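Local coordinates for protein rhamnosidase B (Bacillus sp., PDB 2OKX) that hydrolyses terminal, non-reducing alpha-L-rhamnose residues of alpha-L-rhamnosides, as a member of glycoside hydrolase family 78, at residues E132-Q137 against E152-R157; P19-R24 against S139-M144; A34-P39 against E116-T121; P39-I44 against S75-G80; S553-R558 against A836-E841. All coordinates share one frame; numbering follows the deposited sequence.

Contact 1. Residues E132-Q137 against E152-R157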
# COMPACT_ATOMS: atom_id res chain seq x y z
N GLU A 132 18.34 -24.61 1.89
CA GLU A 132 19.25 -24.04 0.89
C GLU A 132 18.58 -22.79 0.34
O GLU A 132 17.35 -22.70 0.32
CB GLU A 132 19.49 -25.02 -0.26
CG GLU A 132 20.33 -26.25 0.07
CD GLU A 132 21.79 -25.92 0.37
OE1 GLU A 132 22.43 -25.26 -0.47
OE2 GLU A 132 22.29 -26.34 1.43
N ARG A 133 19.37 -21.81 -0.10
CA ARG A 133 18.79 -20.61 -0.67
C ARG A 133 18.10 -20.99 -1.97
O ARG A 133 18.49 -21.96 -2.62
CB ARG A 133 19.86 -19.56 -0.97
CG ARG A 133 20.34 -18.77 0.23
CD ARG A 133 21.05 -17.52 -0.23
NE ARG A 133 20.18 -16.70 -1.08
CZ ARG A 133 20.58 -15.65 -1.78
NH1 ARG A 133 21.86 -15.27 -1.75
NH2 ARG A 133 19.72 -14.98 -2.53
N LEU A 134 17.07 -20.24 -2.34
CA LEU A 134 16.38 -20.51 -3.60
C LEU A 134 17.38 -20.23 -4.71
O LEU A 134 17.89 -19.11 -4.83
CB LEU A 134 15.17 -19.58 -3.75
CG LEU A 134 14.37 -19.74 -5.05
CD1 LEU A 134 13.68 -21.10 -5.07
CD2 LEU A 134 13.34 -18.62 -5.16
N GLY A 135 17.67 -21.24 -5.51
CA GLY A 135 18.63 -21.08 -6.59
C GLY A 135 18.27 -20.01 -7.60
O GLY A 135 17.12 -19.93 -8.05
N GLY A 136 19.25 -19.18 -7.96
CA GLY A 136 19.01 -18.14 -8.94
C GLY A 136 18.42 -16.84 -8.41
O GLY A 136 18.39 -15.85 -9.14
N GLN A 137 17.94 -16.83 -7.18
CA GLN A 137 17.35 -15.62 -6.61
C GLN A 137 18.45 -14.65 -6.20
O GLN A 137 19.21 -14.92 -5.27
CB GLN A 137 16.47 -15.97 -5.41
CG GLN A 137 15.73 -14.77 -4.83
CD GLN A 137 16.44 -14.13 -3.66
OE1 GLN A 137 16.42 -12.91 -3.50
NE2 GLN A 137 17.07 -14.95 -2.83
N GLU A 152 11.85 -8.97 -7.26
CA GLU A 152 12.85 -9.99 -7.51
C GLU A 152 13.45 -10.14 -8.90
O GLU A 152 12.90 -9.66 -9.90
CB GLU A 152 12.32 -11.36 -7.05
CG GLU A 152 11.40 -12.11 -8.03
CD GLU A 152 9.93 -11.70 -7.93
OE1 GLU A 152 9.06 -12.52 -8.33
OE2 GLU A 152 9.63 -10.58 -7.46
N VAL A 153 14.61 -10.78 -8.93
CA VAL A 153 15.34 -11.10 -10.14
C VAL A 153 15.72 -12.56 -9.94
O VAL A 153 16.48 -12.89 -9.02
CB VAL A 153 16.62 -10.26 -10.28
CG1 VAL A 153 17.47 -10.79 -11.43
CG2 VAL A 153 16.26 -8.80 -10.54
N ILE A 154 15.17 -13.44 -10.78
CA ILE A 154 15.39 -14.87 -10.66
C ILE A 154 15.98 -15.49 -11.92
O ILE A 154 15.41 -15.36 -13.00
CB ILE A 154 14.06 -15.62 -10.37
CG1 ILE A 154 13.32 -14.98 -9.20
CG2 ILE A 154 14.34 -17.09 -10.11
CD1 ILE A 154 14.01 -15.12 -7.86
N ASP A 155 17.12 -16.16 -11.78
CA ASP A 155 17.74 -16.82 -12.92
C ASP A 155 17.42 -18.31 -12.76
O ASP A 155 18.07 -19.02 -11.99
CB ASP A 155 19.26 -16.60 -12.91
CG ASP A 155 19.92 -17.13 -14.16
OD1 ASP A 155 21.01 -16.63 -14.52
OD2 ASP A 155 19.36 -18.06 -14.78
N ALA A 156 16.40 -18.75 -13.50
CA ALA A 156 15.93 -20.13 -13.44
C ALA A 156 16.98 -21.17 -13.82
O ALA A 156 16.82 -22.35 -13.51
CB ALA A 156 14.69 -20.28 -14.31
N ARG A 157 18.04 -20.75 -14.49
CA ARG A 157 19.09 -21.69 -14.88
C ARG A 157 19.81 -22.26 -13.65
O ARG A 157 20.42 -23.32 -13.72
CB ARG A 157 20.10 -21.00 -15.80
CG ARG A 157 19.51 -20.64 -17.15
CD ARG A 157 20.45 -19.78 -17.95
NE ARG A 157 20.77 -18.53 -17.28
CZ ARG A 157 21.47 -17.55 -17.83
NH1 ARG A 157 21.92 -17.67 -19.08
NH2 ARG A 157 21.72 -16.44 -17.15

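Contact 2. Residues P19-R24 against S139-M144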
# COMPACT_ATOMS: atom_id res chain seq x y z
N PRO A 19 19.93 -11.87 6.67
CA PRO A 19 20.45 -11.46 5.37
C PRO A 19 19.46 -10.55 4.64
O PRO A 19 18.25 -10.59 4.89
CB PRO A 19 20.64 -12.78 4.65
CG PRO A 19 19.52 -13.61 5.19
CD PRO A 19 19.54 -13.29 6.66
N ARG A 20 19.98 -9.72 3.75
CA ARG A 20 19.15 -8.81 2.98
C ARG A 20 18.50 -9.51 1.80
O ARG A 20 19.17 -10.24 1.06
CB ARG A 20 19.98 -7.63 2.45
CG ARG A 20 19.21 -6.68 1.53
CD ARG A 20 20.17 -5.89 0.65
NE ARG A 20 19.53 -4.97 -0.29
CZ ARG A 20 19.03 -3.78 0.02
NH1 ARG A 20 19.08 -3.34 1.28
NH2 ARG A 20 18.51 -3.01 -0.93
N ASN A 21 17.20 -9.29 1.63
CA ASN A 21 16.47 -9.84 0.49
C ASN A 21 16.89 -11.26 0.12
O ASN A 21 17.35 -11.51 -0.99
CB ASN A 21 16.69 -8.90 -0.70
CG ASN A 21 15.85 -9.26 -1.92
OD1 ASN A 21 16.14 -8.82 -3.03
ND2 ASN A 21 14.81 -10.04 -1.71
N GLU A 22 16.73 -12.20 1.04
CA GLU A 22 17.09 -13.58 0.77
C GLU A 22 15.90 -14.53 0.83
O GLU A 22 15.15 -14.53 1.80
CB GLU A 22 18.16 -14.06 1.77
CG GLU A 22 18.57 -15.52 1.57
CD GLU A 22 19.66 -15.97 2.53
OE1 GLU A 22 19.35 -16.67 3.53
OE2 GLU A 22 20.83 -15.60 2.30
N TRP A 23 15.74 -15.33 -0.21
CA TRP A 23 14.66 -16.31 -0.26
C TRP A 23 15.30 -17.67 0.03
O TRP A 23 16.20 -18.11 -0.68
CB TRP A 23 14.00 -16.29 -1.65
CG TRP A 23 13.26 -15.00 -1.92
CD1 TRP A 23 13.23 -13.88 -1.13
CD2 TRP A 23 12.43 -14.70 -3.05
NE1 TRP A 23 12.44 -12.91 -1.70
CE2 TRP A 23 11.94 -13.39 -2.88
CE3 TRP A 23 12.06 -15.42 -4.20
CZ2 TRP A 23 11.09 -12.77 -3.81
CZ3 TRP A 23 11.22 -14.81 -5.13
CH2 TRP A 23 10.75 -13.50 -4.93
N ARG A 24 14.83 -18.32 1.08
CA ARG A 24 15.38 -19.61 1.49
C ARG A 24 14.35 -20.74 1.53
O ARG A 24 13.23 -20.57 2.01
CB ARG A 24 16.04 -19.45 2.86
CG ARG A 24 16.56 -20.73 3.49
CD ARG A 24 17.37 -20.40 4.74
NE ARG A 24 18.64 -19.76 4.41
CZ ARG A 24 19.70 -20.40 3.92
NH1 ARG A 24 19.65 -21.71 3.71
NH2 ARG A 24 20.81 -19.73 3.63
N SER A 139 20.02 -11.66 -4.44
CA SER A 139 19.79 -10.85 -3.25
C SER A 139 20.11 -9.37 -3.43
O SER A 139 19.98 -8.59 -2.49
CB SER A 139 20.59 -11.41 -2.07
OG SER A 139 20.02 -12.63 -1.62
N ASN A 140 20.55 -8.98 -4.62
CA ASN A 140 20.84 -7.58 -4.87
C ASN A 140 19.74 -6.92 -5.72
O ASN A 140 19.92 -5.80 -6.20
CB ASN A 140 22.19 -7.41 -5.58
CG ASN A 140 22.20 -7.95 -6.99
OD1 ASN A 140 22.91 -7.44 -7.86
ND2 ASN A 140 21.43 -9.00 -7.23
N SER A 141 18.61 -7.61 -5.88
CA SER A 141 17.52 -7.05 -6.68
C SER A 141 17.02 -5.75 -6.05
O SER A 141 17.23 -5.49 -4.87
CB SER A 141 16.38 -8.08 -6.81
OG SER A 141 15.73 -8.31 -5.58
N PRO A 142 16.34 -4.90 -6.84
CA PRO A 142 15.83 -3.62 -6.35
C PRO A 142 14.89 -3.64 -5.15
O PRO A 142 14.04 -4.53 -5.01
CB PRO A 142 15.13 -3.03 -7.58
CG PRO A 142 15.84 -3.68 -8.73
CD PRO A 142 15.97 -5.10 -8.26
N ARG A 143 15.06 -2.65 -4.28
CA ARG A 143 14.17 -2.49 -3.14
C ARG A 143 12.91 -2.03 -3.87
O ARG A 143 12.98 -1.16 -4.74
CB ARG A 143 14.68 -1.40 -2.20
CG ARG A 143 13.74 -1.06 -1.05
CD ARG A 143 13.60 -2.21 -0.06
NE ARG A 143 12.48 -1.97 0.85
CZ ARG A 143 12.48 -1.09 1.85
NH1 ARG A 143 13.55 -0.35 2.09
NH2 ARG A 143 11.39 -0.93 2.58
N MET A 144 11.77 -2.61 -3.53
CA MET A 144 10.52 -2.27 -4.20
C MET A 144 10.06 -0.84 -3.94
O MET A 144 9.76 -0.10 -4.88
CB MET A 144 9.43 -3.25 -3.77
CG MET A 144 8.17 -3.20 -4.60
SD MET A 144 7.17 -4.65 -4.22
CE MET A 144 5.52 -4.12 -4.80
O HOH W 1 19.42 -3.82 -3.78
O HOH W 2 18.56 -6.44 -2.51
O HOH W 3 21.51 -13.77 0.72

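Contact 3. Residues A34-P39 against E116-T121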
# COMPACT_ATOMS: atom_id res chain seq x y z
N ALA A 34 -1.47 -44.54 9.35
CA ALA A 34 -2.38 -45.17 8.40
C ALA A 34 -3.74 -44.49 8.46
O ALA A 34 -4.49 -44.49 7.48
CB ALA A 34 -2.52 -46.66 8.71
N SER A 35 -4.05 -43.92 9.62
CA SER A 35 -5.32 -43.23 9.81
C SER A 35 -5.22 -42.20 10.93
O SER A 35 -4.47 -42.38 11.88
CB SER A 35 -6.43 -44.23 10.12
OG SER A 35 -6.18 -44.92 11.34
N VAL A 36 -5.99 -41.12 10.80
CA VAL A 36 -6.01 -40.06 11.79
C VAL A 36 -7.45 -39.61 12.01
O VAL A 36 -8.15 -39.24 11.06
CB VAL A 36 -5.14 -38.86 11.35
CG1 VAL A 36 -5.54 -38.41 9.95
CG2 VAL A 36 -5.30 -37.71 12.33
N GLU A 37 -7.90 -39.65 13.26
CA GLU A 37 -9.26 -39.26 13.60
C GLU A 37 -9.51 -37.77 13.37
O GLU A 37 -10.10 -37.39 12.37
CB GLU A 37 -9.55 -39.61 15.07
CG GLU A 37 -9.44 -41.09 15.38
CD GLU A 37 -10.49 -41.93 14.67
OE1 GLU A 37 -10.42 -43.17 14.76
OE2 GLU A 37 -11.38 -41.34 14.01
N GLY A 38 -9.05 -36.95 14.31
CA GLY A 38 -9.24 -35.51 14.19
C GLY A 38 -8.52 -34.94 12.99
O GLY A 38 -7.85 -35.67 12.25
N PRO A 39 -8.64 -33.62 12.76
CA PRO A 39 -7.98 -32.96 11.63
C PRO A 39 -6.48 -32.80 11.84
O PRO A 39 -6.02 -32.54 12.95
CB PRO A 39 -8.69 -31.62 11.56
CG PRO A 39 -8.93 -31.32 13.00
CD PRO A 39 -9.43 -32.65 13.53
N GLU A 116 0.16 -31.26 13.78
CA GLU A 116 -0.42 -31.94 14.92
C GLU A 116 -1.74 -32.60 14.56
O GLU A 116 -2.54 -32.05 13.80
CB GLU A 116 -0.63 -30.95 16.06
CG GLU A 116 -1.29 -31.53 17.30
CD GLU A 116 -1.38 -30.52 18.45
OE1 GLU A 116 -2.02 -29.46 18.27
OE2 GLU A 116 -0.80 -30.80 19.52
N ALA A 117 -1.97 -33.78 15.12
CA ALA A 117 -3.19 -34.53 14.87
C ALA A 117 -3.47 -35.45 16.05
O ALA A 117 -2.60 -36.23 16.46
CB ALA A 117 -3.06 -35.34 13.59
N ASP A 118 -4.67 -35.36 16.60
CA ASP A 118 -5.06 -36.19 17.73
C ASP A 118 -4.13 -35.95 18.91
O ASP A 118 -3.71 -36.89 19.59
CB ASP A 118 -5.03 -37.67 17.32
CG ASP A 118 -5.99 -37.97 16.18
OD1 ASP A 118 -5.88 -39.06 15.57
OD2 ASP A 118 -6.85 -37.12 15.89
N GLY A 119 -3.81 -34.68 19.15
CA GLY A 119 -2.93 -34.32 20.25
C GLY A 119 -1.50 -34.78 20.11
O GLY A 119 -0.70 -34.64 21.04
N ARG A 120 -1.16 -35.34 18.96
CA ARG A 120 0.19 -35.83 18.71
C ARG A 120 0.90 -35.02 17.63
O ARG A 120 0.29 -34.65 16.63
CB ARG A 120 0.15 -37.31 18.30
CG ARG A 120 -0.24 -38.26 19.41
CD ARG A 120 -0.69 -39.61 18.86
NE ARG A 120 0.24 -40.16 17.88
CZ ARG A 120 1.51 -40.48 18.14
NH1 ARG A 120 2.28 -40.97 17.18
NH2 ARG A 120 2.01 -40.29 19.36
N THR A 121 2.18 -34.77 17.85
CA THR A 121 2.98 -34.02 16.88
C THR A 121 3.47 -35.01 15.83
O THR A 121 4.17 -35.96 16.14
CB THR A 121 4.21 -33.37 17.56
OG1 THR A 121 3.76 -32.40 18.50
CG2 THR A 121 5.10 -32.70 16.52
O HOH W 4 -6.62 -34.04 15.27

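Contact 4. Residues P39-I44 against S75-G80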
# COMPACT_ATOMS: atom_id res chain seq x y z
N PRO A 39 -8.64 -33.62 12.76
CA PRO A 39 -7.98 -32.96 11.63
C PRO A 39 -6.48 -32.80 11.84
O PRO A 39 -6.02 -32.54 12.95
CB PRO A 39 -8.69 -31.62 11.56
CG PRO A 39 -8.93 -31.32 13.00
CD PRO A 39 -9.43 -32.65 13.53
N ALA A 40 -5.72 -32.97 10.76
CA ALA A 40 -4.28 -32.81 10.83
C ALA A 40 -4.01 -31.33 10.60
O ALA A 40 -4.14 -30.83 9.48
CB ALA A 40 -3.61 -33.65 9.75
N MET A 41 -3.65 -30.62 11.66
CA MET A 41 -3.38 -29.20 11.58
C MET A 41 -1.90 -28.88 11.44
O MET A 41 -1.05 -29.52 12.06
CB MET A 41 -3.92 -28.49 12.83
CG MET A 41 -5.42 -28.64 13.06
SD MET A 41 -6.40 -28.08 11.64
CE MET A 41 -6.21 -26.29 11.78
N LEU A 42 -1.60 -27.89 10.60
CA LEU A 42 -0.23 -27.45 10.38
C LEU A 42 -0.17 -26.00 10.82
O LEU A 42 -0.75 -25.12 10.17
CB LEU A 42 0.15 -27.59 8.90
CG LEU A 42 1.63 -27.43 8.55
CD1 LEU A 42 1.88 -27.95 7.14
CD2 LEU A 42 2.04 -25.97 8.66
N HIS A 43 0.52 -25.75 11.93
CA HIS A 43 0.66 -24.42 12.49
C HIS A 43 2.00 -23.86 12.02
O HIS A 43 3.03 -24.52 12.15
CB HIS A 43 0.63 -24.51 14.01
CG HIS A 43 -0.55 -25.27 14.53
ND1 HIS A 43 -1.83 -24.74 14.58
CD2 HIS A 43 -0.65 -26.53 15.03
CE1 HIS A 43 -2.65 -25.64 15.08
NE2 HIS A 43 -1.96 -26.73 15.36
N ILE A 44 1.99 -22.64 11.50
CA ILE A 44 3.21 -22.06 10.97
C ILE A 44 3.27 -20.53 10.95
O ILE A 44 2.25 -19.84 10.88
CB ILE A 44 3.42 -22.56 9.51
CG1 ILE A 44 4.65 -21.89 8.88
CG2 ILE A 44 2.18 -22.26 8.68
CD1 ILE A 44 4.93 -22.37 7.46
N SER A 75 -2.79 -21.62 10.98
CA SER A 75 -3.12 -23.02 11.22
C SER A 75 -3.95 -23.56 10.06
O SER A 75 -5.10 -23.16 9.88
CB SER A 75 -3.91 -23.16 12.53
OG SER A 75 -3.19 -22.63 13.63
N TYR A 76 -3.37 -24.46 9.28
CA TYR A 76 -4.07 -25.05 8.14
C TYR A 76 -4.51 -26.48 8.38
O TYR A 76 -3.80 -27.27 9.00
CB TYR A 76 -3.17 -25.10 6.90
CG TYR A 76 -2.67 -23.77 6.41
CD1 TYR A 76 -1.57 -23.15 7.00
CD2 TYR A 76 -3.28 -23.13 5.32
CE1 TYR A 76 -1.09 -21.93 6.53
CE2 TYR A 76 -2.81 -21.92 4.84
CZ TYR A 76 -1.71 -21.32 5.45
OH TYR A 76 -1.25 -20.11 4.98
N ASP A 77 -5.70 -26.82 7.88
CA ASP A 77 -6.18 -28.19 7.97
C ASP A 77 -5.63 -28.79 6.68
O ASP A 77 -6.11 -28.48 5.59
CB ASP A 77 -7.70 -28.24 7.95
CG ASP A 77 -8.23 -29.66 8.04
OD1 ASP A 77 -7.62 -30.57 7.43
OD2 ASP A 77 -9.26 -29.87 8.72
N ILE A 78 -4.61 -29.64 6.80
CA ILE A 78 -4.00 -30.25 5.62
C ILE A 78 -4.49 -31.65 5.30
O ILE A 78 -3.83 -32.38 4.56
CB ILE A 78 -2.46 -30.29 5.74
CG1 ILE A 78 -2.07 -31.04 7.02
CG2 ILE A 78 -1.89 -28.88 5.75
CD1 ILE A 78 -0.58 -31.27 7.16
N GLY A 79 -5.64 -32.03 5.84
CA GLY A 79 -6.17 -33.36 5.59
C GLY A 79 -6.31 -33.66 4.11
O GLY A 79 -6.23 -34.81 3.68
N GLY A 80 -6.52 -32.61 3.32
CA GLY A 80 -6.69 -32.77 1.89
C GLY A 80 -5.41 -33.10 1.14
O GLY A 80 -5.46 -33.76 0.10
O HOH W 5 -7.49 -33.19 8.48

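Contact 5. Residues S553-R558 against A836-E841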
# COMPACT_ATOMS: atom_id res chain seq x y z
N SER A 553 -16.31 1.75 -6.71
CA SER A 553 -16.10 1.92 -5.28
C SER A 553 -16.00 0.55 -4.62
O SER A 553 -15.19 0.33 -3.72
CB SER A 553 -17.26 2.71 -4.65
OG SER A 553 -17.27 4.06 -5.09
N ARG A 554 -16.83 -0.38 -5.07
CA ARG A 554 -16.83 -1.74 -4.53
C ARG A 554 -15.51 -2.43 -4.89
O ARG A 554 -14.88 -3.08 -4.06
CB ARG A 554 -18.01 -2.53 -5.11
CG ARG A 554 -18.36 -3.83 -4.39
CD ARG A 554 -18.05 -5.07 -5.23
NE ARG A 554 -18.65 -5.05 -6.57
CZ ARG A 554 -19.86 -5.51 -6.89
NH1 ARG A 554 -20.27 -5.43 -8.15
NH2 ARG A 554 -20.66 -6.04 -5.98
N HIS A 555 -15.09 -2.28 -6.14
CA HIS A 555 -13.85 -2.92 -6.58
C HIS A 555 -12.63 -2.35 -5.84
O HIS A 555 -11.73 -3.10 -5.45
CB HIS A 555 -13.66 -2.75 -8.09
CG HIS A 555 -12.56 -3.59 -8.65
ND1 HIS A 555 -12.51 -4.96 -8.47
CD2 HIS A 555 -11.45 -3.26 -9.35
CE1 HIS A 555 -11.42 -5.43 -9.04
NE2 HIS A 555 -10.76 -4.43 -9.59
N THR A 556 -12.61 -1.04 -5.63
CA THR A 556 -11.51 -0.40 -4.93
C THR A 556 -11.38 -0.97 -3.51
O THR A 556 -10.29 -1.26 -3.03
CB THR A 556 -11.72 1.12 -4.81
OG1 THR A 556 -11.92 1.68 -6.12
CG2 THR A 556 -10.51 1.78 -4.15
N THR A 557 -12.52 -1.11 -2.85
CA THR A 557 -12.56 -1.62 -1.48
C THR A 557 -12.04 -3.05 -1.43
O THR A 557 -11.26 -3.39 -0.55
CB THR A 557 -14.00 -1.56 -0.94
OG1 THR A 557 -14.46 -0.21 -1.02
CG2 THR A 557 -14.04 -2.02 0.53
N ARG A 558 -12.46 -3.87 -2.38
CA ARG A 558 -12.01 -5.25 -2.46
C ARG A 558 -10.49 -5.33 -2.54
O ARG A 558 -9.85 -6.05 -1.78
CB ARG A 558 -12.65 -5.92 -3.69
CG ARG A 558 -12.30 -7.38 -3.93
CD ARG A 558 -13.35 -7.99 -4.85
NE ARG A 558 -13.67 -7.11 -5.97
CZ ARG A 558 -14.84 -7.09 -6.60
NH1 ARG A 558 -15.81 -7.91 -6.22
NH2 ARG A 558 -15.04 -6.24 -7.60
N ALA A 836 -11.43 4.82 -15.38
CA ALA A 836 -11.02 4.31 -14.07
C ALA A 836 -11.85 3.08 -13.72
O ALA A 836 -13.03 2.99 -14.06
CB ALA A 836 -11.21 5.40 -13.00
N THR A 837 -11.23 2.11 -13.05
CA THR A 837 -11.95 0.91 -12.64
C THR A 837 -11.90 0.85 -11.12
O THR A 837 -12.41 -0.09 -10.51
CB THR A 837 -11.33 -0.37 -13.26
OG1 THR A 837 -9.91 -0.38 -13.03
CG2 THR A 837 -11.60 -0.42 -14.77
N THR A 838 -11.28 1.86 -10.54
CA THR A 838 -11.13 2.01 -9.09
C THR A 838 -11.13 3.51 -8.78
O THR A 838 -10.98 4.33 -9.68
CB THR A 838 -9.81 1.37 -8.57
OG1 THR A 838 -8.70 1.88 -9.31
CG2 THR A 838 -9.86 -0.14 -8.73
N CYS A 839 -11.29 3.86 -7.50
CA CYS A 839 -11.33 5.26 -7.08
C CYS A 839 -9.96 5.87 -6.82
O CYS A 839 -9.14 5.31 -6.08
CB CYS A 839 -12.19 5.39 -5.83
SG CYS A 839 -13.85 4.73 -6.07
N TRP A 840 -9.74 7.03 -7.42
CA TRP A 840 -8.48 7.75 -7.30
C TRP A 840 -8.16 8.22 -5.90
O TRP A 840 -9.05 8.57 -5.12
CB TRP A 840 -8.47 8.98 -8.22
CG TRP A 840 -8.61 8.69 -9.67
CD1 TRP A 840 -8.54 7.47 -10.28
CD2 TRP A 840 -8.84 9.64 -10.71
NE1 TRP A 840 -8.71 7.61 -11.64
CE2 TRP A 840 -8.89 8.93 -11.93
CE3 TRP A 840 -9.00 11.03 -10.73
CZ2 TRP A 840 -9.11 9.57 -13.16
CZ3 TRP A 840 -9.22 11.67 -11.95
CH2 TRP A 840 -9.27 10.93 -13.15
N GLU A 841 -6.87 8.26 -5.60
CA GLU A 841 -6.38 8.70 -4.30
C GLU A 841 -6.70 10.19 -4.12
O GLU A 841 -7.11 10.62 -3.04
CB GLU A 841 -4.87 8.49 -4.23
CG GLU A 841 -4.21 8.97 -2.95
CD GLU A 841 -2.69 8.86 -3.02
OE1 GLU A 841 -2.03 9.00 -1.97
OE2 GLU A 841 -2.16 8.63 -4.13

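Contact 1. Residues E132-Q137 against E152-R157
Gly136 and Asp155 meet backbone to backbone where the type II beta turn from Leu134 to Gln137 comes up against strand 153-155. The amide N of Asp155 bonds Gly136 O at 2.9 Å, nearly straight at 166°, with the donor standing above the carbonyl plane. In return Gly136 CA makes a CH...O contact of 3.3 Å with Asp155 O. Glycine suits this tight spot twice over: the turn needs its positive phi, and a side chain would run into Asp155 O. Close packing continues at Ile154, whose CD1 lies 3.5 Å from Gln137 CG. Leu134 touches more loosely, its CD2 4.5 Å from Ile154 CD1. Beyond the turn, the exposed Arg157 grips the Asp155 carboxylate side-on, NE to OD2 at 2.9 Å and NH2 to OD1 at 2.7 Å. Arg157 N also reaches OD2, closing an Asx turn that suits an aspartate at the strand's end. An alanine at Asp155 would probably leave the Arg157 guanidinium without its mate and free to swing into solvent, and deprive Arg157 N of its acceptor. The contact lies between two sheets: Leu134 bonds Trp23 of strand 22-31 through its backbone, while strand 153-155 runs parallel to strand 485-489, with Ile154 bonded to Arg487.

Contact 2. Residues P19-R24 against S139-M144
Asn21 and Ser139 meet in the N-terminal domain, a member of the galactose-binding-like clan, where the loop after strand 130-133 passes the start of strand 22-31. Asn21 has left-handed backbone angles, which asparagine tolerates well. In the conformer described, one of two for Ser139, OG donates to Asn21 O at 3.0 Å from above the carbonyl plane. The Asn21 side chain points to the loop, CG anti to the backbone N (chi1 -173°), and OD1 comes within 2.6 Å of Ser141 OG, whose proton may instead serve Gly151 O. Arg20 is long enough to run extended beside the loop, and its NH2 forms a salt bridge with Asp224. Its NE donates at 2.8 Å to a water that also lies 2.6 Å from Ser139 O and close to Ser141 O, so this charged group meets the loop's carbonyls largely through solvent. A further water donates to Glu22 OE2 at 2.5 Å and to Ser139 OG at 3.0 Å.

Contact 3. Residues A34-P39 against E116-T121
Asp118 faces Glu37 and Gly38 of the loop 34-39 from the first of the two left-handed corners of a type I' beta turn, Ala117 to Arg120, the tight hairpin that joins strands 110-117 and 120-124. Aspartate tolerates these backbone angles, and its carboxylate adds a second role. With CG anti to its carbonyl carbon (chi1 -61°), Asp118 reaches across and accepts two successive amides of the loop in a fork, each oxygen using its syn lone pair: OD1 takes Glu37 N at 3.1 Å and OD2 takes Gly38 N at 2.7 Å. Glycine fits beside it, since a CB on Gly38 would press on OD2. Next to this polar grip, Val36 CG2 packs on Ala117 CB at 3.5 Å, closer than usual for two carbons, a small apolar patch in a surface contact. One water extends the link toward strand 41-47: it accepts from Asp118 N at 2.7 Å and sits 2.8 Å from Pro39 O.

Contact 4. Residues P39-I44 against S75-G80
Met41 is bent at chi2 (-56°) and chi3 (-73°), which bring SD and CE over the neighbouring strand, SD resting 3.7 Å from Asp77 CA. In Ile78, chi1 (56°) puts CG1 in the crowded position between N and the carbonyl carbon, 3.2 Å from Ala40 O, and turns CG2 to Leu42. The strands 41-44 and 75-77 run antiparallel. Leu42 and Tyr76 form the hydrogen-bonded pair, flanked by the non-hydrogen-bonded pairs Met41-Asp77 and His43-Ser75; Ile78 N continues the ladder to Ala40 O at 3.0 Å, nearly along the C=O axis. The Leu42 and Ile78 side chains cross at about a right angle, CB to CG2 4.0 Å, and Ile44 CG2 meets the Tyr76 ring at its edge, 3.9 Å from CE1. An alanine in place of Ile78 would probably open a gap beside Leu42 and take away the CG1 contact of Ala40 CB. Aliphatic and aromatic residues suit this face, which packs on strand 49-54. The face carrying Met41, His43, Ser75 and Asp77 is more mixed, with Met41 its apolar member: Asp77 OD1 closes an Asx turn with Gly79 N, and one water bridges it to Ala40 N. Ser75 OG lies 2.7 Å from His43 ND1 at the ring edge, and since either could donate, this bond does not by itself fix the tautomer of His43.

Contact 5. Residues S553-R558 against A836-E841
Thr556 and His555, on helix 544-559 of the six-hairpin (alpha/alpha) barrel domain, both point to the loop 836-841 that follows helix 817-833. In Thr556, OG1 lies anti to the carbonyl carbon (chi1 -56°) and accepts the backbone N of Cys839 at 2.7 Å, an angle of 158°; it also bonds Ile552 O one turn back. Threonine suits the place because one hydroxyl serves helix and loop together. The same OG1 lies 3.2 Å from Thr838 CB. The imidazole of His555 turns its CD2 edge to the loop: Thr837 O lies near the ring plane, 3.5 Å from CD2, while Thr838 CG2 approaches obliquely at 3.6 Å. Both ring nitrogens are engaged, NE2 with Glu446 O and ND1 with NH2 of Arg558 at 3.0 Å, in the given one of its two conformers; two such partners would hold the ring's rotation. The loop is tied back as well, Thr837 OG1 to Glu446 N and Thr838 OG1 to His860 O. Ser553 OG is hydrogen-bonded to Thr549 O, one turn back in the helix. Cys839 is compact enough to fill the buried corner against the helix, its SG 3.6 Å from both Thr556 OG1 and Ser553 OG.

How the contacts relate
Contacts 1 and 2 form one unit, with centres 11 Å apart; strands 130-133 and 22-31 are neighbours in a sheet, and Leu134 N lies 2.8 Å from Trp23 O. Contacts 3 and 4 form a second, 10 Å between centres, sharing Pro39 and joined where Glu116 N lies 2.7 Å from Met41 O. The two pairs do not touch; they come closest between contacts 2 and 4, about 10 Å at their nearest atoms. Contact 5 stands alone in the helical domain, where catalysis is expected in this family, its centre about 31 Å from that of contact 2 and 45 Å from that of contact 3. A glycerol, probably from crystallisation, lies about 3 Å from the His555 side chain.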